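Local coordinates for protein putative dihydrodipicolinate synthase (Thermus thermophilus, PDB 2PCQ) that belongs to the dihydrodipicolinate synthase family, built as a TIM barrel and assembled from four chains, at residues 35-40 and 63-68. Residues are numbered along the deposited sequence; the frame is centred on the assembly and turned at random.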
loop_
_atom_site.group_PDB
_atom_site.type_symbol
_atom_site.label_atom_id
_atom_site.label_comp_id
_atom_site.label_asym_id
_atom_site.label_seq_id
_atom_site.Cartn_x
_atom_site.Cartn_y
_atom_site.Cartn_z
ATOM N N LEU A 35 -27.663 20.617 -0.587
ATOM C CA LEU A 35 -26.243 20.895 -0.441
ATOM C C LEU A 35 -25.595 20.064 0.653
ATOM O O LEU A 35 -26.253 19.653 1.611
ATOM C CB LEU A 35 -26.021 22.369 -0.091
ATOM C CG LEU A 35 -26.577 23.480 -0.983
ATOM C CD1 LEU A 35 -26.324 24.818 -0.296
ATOM C CD2 LEU A 35 -25.919 23.444 -2.358
ATOM N N LEU A 36 -24.299 19.820 0.492
ATOM C CA LEU A 36 -23.521 19.126 1.508
ATOM C C LEU A 36 -22.535 20.179 1.990
ATOM O O LEU A 36 -21.656 20.604 1.234
ATOM C CB LEU A 36 -22.747 17.930 0.937
ATOM C CG LEU A 36 -21.569 17.476 1.821
ATOM C CD1 LEU A 36 -22.043 17.187 3.245
ATOM C CD2 LEU A 36 -20.914 16.241 1.221
ATOM N N VAL A 37 -22.701 20.622 3.231
ATOM C CA VAL A 37 -21.814 21.623 3.817
ATOM C C VAL A 37 -20.708 20.899 4.592
ATOM O O VAL A 37 -20.976 19.954 5.327
ATOM C CB VAL A 37 -22.583 22.558 4.788
ATOM C CG1 VAL A 37 -21.645 23.619 5.344
ATOM C CG2 VAL A 37 -23.748 23.214 4.065
ATOM N N TYR A 38 -19.469 21.342 4.408
ATOM C CA TYR A 38 -18.316 20.742 5.075
ATOM C C TYR A 38 -18.084 19.287 4.669
ATOM O O TYR A 38 -17.789 18.433 5.510
ATOM C CB TYR A 38 -18.448 20.836 6.605
ATOM C CG TYR A 38 -18.507 22.251 7.154
ATOM C CD1 TYR A 38 -17.881 23.308 6.489
ATOM C CD2 TYR A 38 -19.169 22.528 8.350
ATOM C CE1 TYR A 38 -17.911 24.606 7.002
ATOM C CE2 TYR A 38 -19.201 23.829 8.879
ATOM C CZ TYR A 38 -18.573 24.858 8.198
ATOM O OH TYR A 38 -18.588 26.134 8.711
ATOM N N GLY A 39 -18.236 19.014 3.375
ATOM C CA GLY A 39 -17.986 17.680 2.856
ATOM C C GLY A 39 -16.478 17.574 2.707
ATOM O O GLY A 39 -15.768 18.480 3.139
ATOM N N SER A 40 -15.972 16.502 2.101
ATOM C CA SER A 40 -14.524 16.358 1.949
ATOM C C SER A 40 -13.893 17.471 1.109
ATOM O O SER A 40 -12.716 17.781 1.271
ATOM C CB SER A 40 -14.169 14.982 1.362
ATOM O OG SER A 40 -14.760 14.782 0.088
ATOM N N LYS A 63 -33.206 24.307 0.857
ATOM C CA LYS A 63 -33.494 22.900 0.608
ATOM C C LYS A 63 -32.830 22.041 1.681
ATOM O O LYS A 63 -31.862 22.467 2.306
ATOM C CB LYS A 63 -32.977 22.499 -0.780
ATOM C CG LYS A 63 -33.576 23.318 -1.911
ATOM C CD LYS A 63 -33.086 22.860 -3.275
ATOM C CE LYS A 63 -33.678 23.728 -4.380
ATOM N NZ LYS A 63 -33.250 23.297 -5.739
ATOM N N PRO A 64 -33.354 20.825 1.922
ATOM C CA PRO A 64 -32.758 19.947 2.937
ATOM C C PRO A 64 -31.268 19.784 2.645
ATOM O O PRO A 64 -30.884 19.467 1.521
ATOM C CB PRO A 64 -33.527 18.640 2.758
ATOM C CG PRO A 64 -34.890 19.117 2.327
ATOM C CD PRO A 64 -34.554 20.207 1.325
ATOM N N PHE A 65 -30.431 19.997 3.653
ATOM C CA PHE A 65 -28.994 19.890 3.456
ATOM C C PHE A 65 -28.317 18.943 4.431
ATOM O O PHE A 65 -28.886 18.566 5.460
ATOM C CB PHE A 65 -28.352 21.276 3.556
ATOM C CG PHE A 65 -28.455 21.904 4.922
ATOM C CD1 PHE A 65 -27.353 21.934 5.775
ATOM C CD2 PHE A 65 -29.644 22.490 5.345
ATOM C CE1 PHE A 65 -27.433 22.543 7.030
ATOM C CE2 PHE A 65 -29.738 23.101 6.597
ATOM C CZ PHE A 65 -28.630 23.129 7.441
ATOM N N LEU A 66 -27.093 18.562 4.086
ATOM C CA LEU A 66 -26.295 17.668 4.906
ATOM C C LEU A 66 -25.085 18.432 5.409
ATOM O O LEU A 66 -24.624 19.378 4.768
ATOM C CB LEU A 66 -25.819 16.469 4.080
ATOM C CG LEU A 66 -26.863 15.565 3.424
ATOM C CD1 LEU A 66 -26.157 14.571 2.507
ATOM C CD2 LEU A 66 -27.666 14.837 4.496
ATOM N N VAL A 67 -24.577 18.029 6.565
ATOM C CA VAL A 67 -23.393 18.663 7.122
ATOM C C VAL A 67 -22.367 17.582 7.429
ATOM O O VAL A 67 -22.667 16.607 8.120
ATOM C CB VAL A 67 -23.710 19.437 8.415
ATOM C CG1 VAL A 67 -22.432 20.062 8.970
ATOM C CG2 VAL A 67 -24.741 20.517 8.131
ATOM N N GLY A 68 -21.161 17.751 6.901
ATOM C CA GLY A 68 -20.117 16.777 7.151
ATOM C C GLY A 68 -19.561 16.958 8.551
ATOM O O GLY A 68 -19.380 18.089 9.003
HETATM O O HOH W 1 -29.625 22.376 0.659
#
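L35 O takes the amide of L66 in a nearly straight bond, L66 N to L35 O 2.8 Å. V37 and L66 carry the exchange onward, V37 N giving its hydrogen to L66 O, and G68 N then closes on V37 O at 2.7 Å. Both neighbours of L36 thus bond to the facing strand, while L36 itself turns its backbone to P4 in strand 2-6. Beyond L35 a water bridges the segments, accepting from L35 N and lying within hydrogen-bonding distance of K63 O. Weaker CA-H...O contacts fill in between, among them V67 CA to V37 O at 3.3 Å.

L36 and L66 share the face turned to the barrel interior, where both touch I193. The L36 CG is anti to the backbone N (chi1 160°), and chi2 of 54° then sets CD1 3.9 Å from L66 CB and near G68 N. On the other face V37 and V67 sit beside each other. V37 CG2 reaches F65 CD1 at 4.2 Å, the V37 and F65 side chains crossing obliquely; F21 of helix 18-28 packs on V37. Y38 lies alongside V67, CD2 to V67 CG1 4.1 Å, with V37 CG1 over the centre of one face of its ring; its OH is bonded to R52 O. G68, without a side chain, lets Y38 O come within 3.3 Å of its CA.

Strands 36-37 and 66-69, joined through helix 49-57, form a parallel beta-alpha-beta unit, the repeating element of the eight-stranded TIM barrel.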